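Local coordinates for alcohol oxidase (Myceliophthora thermophila, PDB 6F74), which binds FAD and, as a VAO-type flavoprotein, probably acts as an oxygen-dependent oxidase of alcohol substrates, at residues D214-A219 with S417-E422; V336-L341 with S496-I501. All blocks are in the same frame, centred on the assembly; numbering follows the deposited sequence.

Interaction 1 (D214-A219 with S417-E422)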
loop_
_atom_site.group_PDB
_atom_site.type_symbol
_atom_site.label_atom_id
_atom_site.label_comp_id
_atom_site.label_asym_id
_atom_site.label_seq_id
_atom_site.Cartn_x
_atom_site.Cartn_y
_atom_site.Cartn_z
ATOM N N ASP A 214 7.192 -14.409 -3.360
ATOM C CA ASP A 214 8.408 -14.990 -3.957
ATOM C C ASP A 214 9.592 -14.830 -3.009
ATOM O O ASP A 214 10.406 -15.736 -2.852
ATOM C CB ASP A 214 8.711 -14.298 -5.295
ATOM C CG ASP A 214 7.504 -14.258 -6.233
ATOM O OD1 ASP A 214 7.016 -15.327 -6.615
ATOM O OD2 ASP A 214 7.012 -13.155 -6.593
ATOM N N VAL A 215 9.660 -13.667 -2.364
ATOM C CA VAL A 215 10.732 -13.331 -1.436
ATOM C C VAL A 215 10.639 -14.207 -0.189
ATOM O O VAL A 215 11.657 -14.751 0.304
ATOM C CB VAL A 215 10.698 -11.828 -1.073
ATOM C CG1 VAL A 215 11.781 -11.450 -0.056
ATOM C CG2 VAL A 215 10.892 -10.999 -2.322
ATOM N N TYR A 216 9.416 -14.389 0.279
ATOM C CA TYR A 216 9.156 -15.201 1.461
ATOM C C TYR A 216 9.584 -16.668 1.333
ATOM O O TYR A 216 10.046 -17.273 2.290
ATOM C CB TYR A 216 7.657 -15.127 1.791
ATOM C CG TYR A 216 7.157 -13.831 2.423
ATOM C CD1 TYR A 216 8.022 -12.853 2.947
ATOM C CD2 TYR A 216 5.792 -13.627 2.564
ATOM C CE1 TYR A 216 7.541 -11.710 3.553
ATOM C CE2 TYR A 216 5.298 -12.488 3.172
ATOM C CZ TYR A 216 6.158 -11.536 3.669
ATOM O OH TYR A 216 5.627 -10.432 4.296
ATOM N N THR A 217 9.398 -17.243 0.154
ATOM C CA THR A 217 9.819 -18.630 -0.103
ATOM C C THR A 217 11.334 -18.827 0.104
ATOM O O THR A 217 11.772 -19.820 0.665
ATOM C CB THR A 217 9.406 -19.014 -1.543
ATOM O OG1 THR A 217 7.983 -18.992 -1.626
ATOM C CG2 THR A 217 9.938 -20.398 -1.971
ATOM N N VAL A 218 12.125 -17.857 -0.343
ATOM C CA VAL A 218 13.589 -17.904 -0.180
ATOM C C VAL A 218 14.010 -17.629 1.261
ATOM O O VAL A 218 14.928 -18.280 1.788
ATOM C CB VAL A 218 14.284 -16.950 -1.173
ATOM C CG1 VAL A 218 15.787 -16.890 -0.924
ATOM C CG2 VAL A 218 14.024 -17.430 -2.603
ATOM N N ALA A 219 13.378 -16.656 1.907
ATOM C CA ALA A 219 13.670 -16.378 3.323
ATOM C C ALA A 219 13.386 -17.610 4.207
ATOM O O ALA A 219 14.200 -17.992 5.090
ATOM C CB ALA A 219 12.871 -15.187 3.799
ATOM N N SER A 417 5.732 -20.322 10.618
ATOM C CA SER A 417 4.492 -21.028 10.986
ATOM C C SER A 417 3.484 -20.011 11.557
ATOM O O SER A 417 2.278 -20.094 11.281
ATOM C CB SER A 417 4.766 -22.160 11.983
ATOM O OG SER A 417 5.260 -21.658 13.231
ATOM N N PHE A 418 3.997 -19.045 12.323
ATOM C CA PHE A 418 3.205 -17.933 12.836
ATOM C C PHE A 418 2.644 -17.101 11.685
ATOM O O PHE A 418 1.452 -16.774 11.673
ATOM C CB PHE A 418 4.018 -17.034 13.807
ATOM C CG PHE A 418 3.622 -15.581 13.740
ATOM C CD1 PHE A 418 2.418 -15.155 14.281
ATOM C CD2 PHE A 418 4.415 -14.651 13.064
ATOM C CE1 PHE A 418 2.014 -13.817 14.165
ATOM C CE2 PHE A 418 4.022 -13.325 12.944
ATOM C CZ PHE A 418 2.826 -12.901 13.502
ATOM N N TYR A 419 3.513 -16.738 10.745
ATOM C CA TYR A 419 3.152 -15.803 9.696
ATOM C C TYR A 419 1.978 -16.347 8.918
ATOM O O TYR A 419 0.987 -15.651 8.688
ATOM C CB TYR A 419 4.313 -15.511 8.734
ATOM C CG TYR A 419 3.898 -14.584 7.623
ATOM C CD1 TYR A 419 3.819 -13.202 7.832
ATOM C CD2 TYR A 419 3.473 -15.082 6.411
ATOM C CE1 TYR A 419 3.387 -12.345 6.820
ATOM C CE2 TYR A 419 3.038 -14.244 5.398
ATOM C CZ TYR A 419 2.995 -12.874 5.607
ATOM O OH TYR A 419 2.519 -12.041 4.591
ATOM N N TRP A 420 2.114 -17.587 8.484
ATOM C CA TRP A 420 1.107 -18.185 7.614
ATOM C C TRP A 420 -0.198 -18.505 8.340
ATOM O O TRP A 420 -1.263 -18.524 7.714
ATOM C CB TRP A 420 1.674 -19.413 6.914
ATOM C CG TRP A 420 2.790 -19.029 5.918
ATOM C CD1 TRP A 420 4.126 -19.341 5.994
ATOM C CD2 TRP A 420 2.638 -18.246 4.740
ATOM N NE1 TRP A 420 4.806 -18.800 4.927
ATOM C CE2 TRP A 420 3.908 -18.146 4.129
ATOM C CE3 TRP A 420 1.529 -17.637 4.113
ATOM C CZ2 TRP A 420 4.111 -17.450 2.936
ATOM C CZ3 TRP A 420 1.725 -16.952 2.931
ATOM C CH2 TRP A 420 3.008 -16.870 2.343
ATOM N N ALA A 421 -0.116 -18.751 9.642
ATOM C CA ALA A 421 -1.292 -19.010 10.449
ATOM C C ALA A 421 -2.073 -17.729 10.751
ATOM O O ALA A 421 -3.265 -17.735 10.677
ATOM C CB ALA A 421 -0.885 -19.702 11.738
ATOM N N GLU A 422 -1.373 -16.651 11.084
ATOM C CA GLU A 422 -1.981 -15.426 11.588
ATOM C C GLU A 422 -2.033 -14.288 10.584
ATOM O O GLU A 422 -2.736 -13.298 10.801
ATOM C CB GLU A 422 -1.203 -14.978 12.817
ATOM C CG GLU A 422 -1.141 -16.042 13.916
ATOM C CD GLU A 422 -2.423 -16.175 14.712
ATOM O OE1 GLU A 422 -3.359 -15.330 14.554
ATOM O OE2 GLU A 422 -2.518 -17.127 15.512
#
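Tyr216 and Tyr419 bridge two helices whose backbones stay well apart: their CA atoms, the nearest pair between 214-219 and 417-422, are 10.2 Å from each other, so long aromatic side chains must span the gap. They do so as a T-shaped (edge-to-face) pair, in which the edge of Tyr216 is directed at the face of Tyr419; the ring centroids lie 4.9 Å apart and the planes are inclined at 71°. Contact is closest on one side of the Tyr216 ring, where CE2 lies 3.4 Å from Tyr419 CZ and 3.2 Å from Tyr419 OH, the hydroxyl oxygen sitting at the ring edge near its plane. Tyr419 reaches across because its CG is anti to the backbone N (chi1 178°).

The two hydroxyl groups are not bonded to one another; both hydrogen-bond to the carbonyl oxygen of Gly229, a shared acceptor that satisfies two buried polar ends. Trp420 widens the contact more loosely, its CZ2 lying 4.2 Å from Tyr216 CD2. Its indole face also lies under the edge of Tyr419, with Tyr419 CD2 3.7 Å above the Trp420 plane, and so backs that ring.

The Tyr419 side chain comes within about 4 Å of Gly230, an FAD-binding residue, and about 7 Å of the bound FAD, consistent with an interface between the FAD-binding and cap domains of a VAO-type fold. Behind the contact, helix 212-221 rests through Val215, Val218 and Ala219 on strand 203-208, while helix 415-422 packs through Phe418 and Glu422 against strands 311-320 and 403-412.

Interaction 2 (V336-L341 with S496-I501)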
loop_
_atom_site.group_PDB
_atom_site.type_symbol
_atom_site.label_atom_id
_atom_site.label_comp_id
_atom_site.label_asym_id
_atom_site.label_seq_id
_atom_site.Cartn_x
_atom_site.Cartn_y
_atom_site.Cartn_z
ATOM N N VAL A 336 -10.631 3.468 25.057
ATOM C CA VAL A 336 -9.704 3.009 26.101
ATOM C C VAL A 336 -8.589 2.162 25.503
ATOM O O VAL A 336 -7.436 2.331 25.842
ATOM C CB VAL A 336 -10.430 2.185 27.213
ATOM C CG1 VAL A 336 -9.439 1.446 28.113
ATOM C CG2 VAL A 336 -11.305 3.089 28.068
ATOM N N LEU A 337 -8.960 1.239 24.623
ATOM C CA LEU A 337 -8.026 0.341 23.976
ATOM C C LEU A 337 -6.979 1.125 23.192
ATOM O O LEU A 337 -5.787 0.799 23.241
ATOM C CB LEU A 337 -8.768 -0.634 23.040
ATOM C CG LEU A 337 -7.929 -1.560 22.150
ATOM C CD1 LEU A 337 -8.637 -2.891 21.919
ATOM C CD2 LEU A 337 -7.586 -0.948 20.783
ATOM N N HIS A 338 -7.432 2.127 22.442
ATOM C CA HIS A 338 -6.510 2.998 21.725
ATOM C C HIS A 338 -5.487 3.631 22.683
ATOM O O HIS A 338 -4.306 3.695 22.363
ATOM C CB HIS A 338 -7.238 4.077 20.903
ATOM C CG HIS A 338 -7.728 3.594 19.569
ATOM N ND1 HIS A 338 -8.710 2.642 19.428
ATOM C CD2 HIS A 338 -7.388 3.966 18.315
ATOM C CE1 HIS A 338 -8.931 2.424 18.147
ATOM N NE2 HIS A 338 -8.138 3.212 17.447
ATOM N N GLN A 339 -5.938 4.066 23.854
ATOM C CA GLN A 339 -5.023 4.624 24.871
ATOM C C GLN A 339 -3.971 3.642 25.400
ATOM O O GLN A 339 -2.950 4.081 25.939
ATOM C CB GLN A 339 -5.802 5.158 26.069
ATOM C CG GLN A 339 -6.732 6.318 25.778
ATOM C CD GLN A 339 -7.341 6.857 27.061
ATOM O OE1 GLN A 339 -8.226 6.244 27.629
ATOM N NE2 GLN A 339 -6.870 8.002 27.509
ATOM N N GLN A 340 -4.244 2.336 25.304
ATOM C CA GLN A 340 -3.327 1.318 25.788
ATOM C C GLN A 340 -2.271 0.898 24.760
ATOM O O GLN A 340 -1.315 0.182 25.111
ATOM C CB GLN A 340 -4.091 0.076 26.218
ATOM C CG GLN A 340 -5.133 0.298 27.280
ATOM C CD GLN A 340 -4.566 1.008 28.507
ATOM O OE1 GLN A 340 -3.491 0.660 29.005
ATOM N NE2 GLN A 340 -5.277 2.013 28.975
ATOM N N LEU A 341 -2.420 1.343 23.508
ATOM C CA LEU A 341 -1.568 0.825 22.449
ATOM C C LEU A 341 -0.102 1.145 22.612
ATOM O O LEU A 341 0.742 0.283 22.329
ATOM C CB LEU A 341 -2.084 1.240 21.035
ATOM C CG LEU A 341 -3.437 0.643 20.631
ATOM C CD1 LEU A 341 -3.740 1.037 19.193
ATOM C CD2 LEU A 341 -3.507 -0.868 20.820
ATOM N N SER A 496 5.362 7.639 16.413
ATOM C CA SER A 496 4.002 7.103 16.383
ATOM C C SER A 496 4.027 5.581 16.335
ATOM O O SER A 496 4.519 5.008 15.361
ATOM C CB SER A 496 3.256 7.671 15.177
ATOM O OG SER A 496 3.419 9.087 15.141
ATOM N N PRO A 497 3.525 4.914 17.383
ATOM C CA PRO A 497 3.634 3.455 17.391
ATOM C C PRO A 497 2.598 2.760 16.532
ATOM O O PRO A 497 2.799 1.598 16.175
ATOM C CB PRO A 497 3.470 3.077 18.867
ATOM C CG PRO A 497 2.848 4.249 19.531
ATOM C CD PRO A 497 3.012 5.444 18.654
ATOM N N PHE A 498 1.515 3.458 16.195
ATOM C CA PHE A 498 0.474 2.894 15.372
ATOM C C PHE A 498 -0.171 3.910 14.443
ATOM O O PHE A 498 0.028 5.108 14.571
ATOM C CB PHE A 498 -0.582 2.194 16.237
ATOM C CG PHE A 498 -1.461 3.113 17.042
ATOM C CD1 PHE A 498 -1.096 3.494 18.332
ATOM C CD2 PHE A 498 -2.695 3.530 16.558
ATOM C CE1 PHE A 498 -1.913 4.315 19.081
ATOM C CE2 PHE A 498 -3.522 4.338 17.319
ATOM C CZ PHE A 498 -3.134 4.738 18.577
ATOM N N VAL A 499 -0.918 3.377 13.478
ATOM C CA VAL A 499 -1.661 4.152 12.505
ATOM C C VAL A 499 -3.141 3.832 12.648
ATOM O O VAL A 499 -3.516 2.691 12.887
ATOM C CB VAL A 499 -1.200 3.841 11.076
ATOM C CG1 VAL A 499 -1.895 4.761 10.073
ATOM C CG2 VAL A 499 0.320 3.995 10.972
ATOM N N MET A 500 -3.976 4.863 12.527
ATOM C CA MET A 500 -5.429 4.679 12.383
ATOM C C MET A 500 -5.771 4.925 10.932
ATOM O O MET A 500 -5.320 5.921 10.341
ATOM C CB MET A 500 -6.213 5.640 13.269
ATOM C CG MET A 500 -6.021 5.370 14.752
ATOM S SD MET A 500 -6.627 6.624 15.876
ATOM C CE MET A 500 -8.390 6.405 15.801
ATOM N N ILE A 501 -6.510 3.991 10.346
ATOM C CA ILE A 501 -7.076 4.131 9.013
ATOM C C ILE A 501 -8.597 4.071 9.139
ATOM O O ILE A 501 -9.137 3.208 9.820
ATOM C CB ILE A 501 -6.585 3.014 8.094
ATOM C CG1 ILE A 501 -5.071 3.133 7.961
ATOM C CG2 ILE A 501 -7.249 3.083 6.730
ATOM C CD1 ILE A 501 -4.407 2.120 7.064
#
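His338 and Leu341, one helical turn apart, carry the face of helix 328-346 that meets Phe498 and Met500. At His338, the CD2-NE2 side of the imidazole meets the end of Met500: NE2 and CE are 3.6 Å apart. Met500 SD lies 4.7 Å from the centroid of the His338 ring, a sulfur-aromatic contact at the ring edge. The two side chains approach from opposite directions, and the bend at the thioether brings the Met500 methyl back beside the imidazole. The other ring nitrogen, ND1, is hydrogen-bonded to the carbonyl oxygen of Ile334 one turn earlier, which restrains the rotation of the ring. Phe498 touches the same imidazole more loosely, its CE2 lying 4.0 Å from His338 CD2, and the two rings meet obliquely.

The contact is helix-on-sheet packing against the seven-stranded antiparallel sheet, which probably corresponds to the cap (substrate) domain of VAO-type oxidases; the helix runs at 149° to strand 498-501, with the short axes 10.7 Å apart at closest approach. Along that strand Phe498 and Met500 alternate with Val499, so the two residues in contact both direct their CB atoms toward the helix. Strand 498-503 lies between strands 467-472 and 435-440; Val470 of the former also touches both His338 and Leu341, and Ile455 of helix 448-458 touches both His338 and Met500.

Further along the helix, Leu341 meets Phe498 squarely. Its CD1 methyl stands 3.5 Å from the Phe498 ring centroid and just 2° off the normal, a CH-pi contact centred over the face. Leu341 CB lies above the same face, displaced outward past the CD1-CE1 bond, 3.6 Å from Phe498 CE1. The first torsion of Phe498 swings its ring to the helix side, and chi2, -90°, presents the face to the leucine methyl.

In the fold
From the N terminus, the chain reaches helix 212-221, in the FAD-binding domain, then runs through helix 328-346 before helix 415-422 closes interaction 1 across 197 intervening residues. It continues to strand 498-503, where interaction 2 closes over 154 residues. The segments alternate along the sequence, so the two closures cross rather than nest. Interaction 1 ties the FAD-binding part of the fold to a helix that follows edge strand 403-412 of the seven-stranded antiparallel sheet; interaction 2 lies within that second part, joining a covering helix to strand 498-503 of the same sheet. The centres of interactions 1 and 2 are 26 Å apart and the nearest atoms of interactions 1 and 2 about 15 Å, so they do not touch.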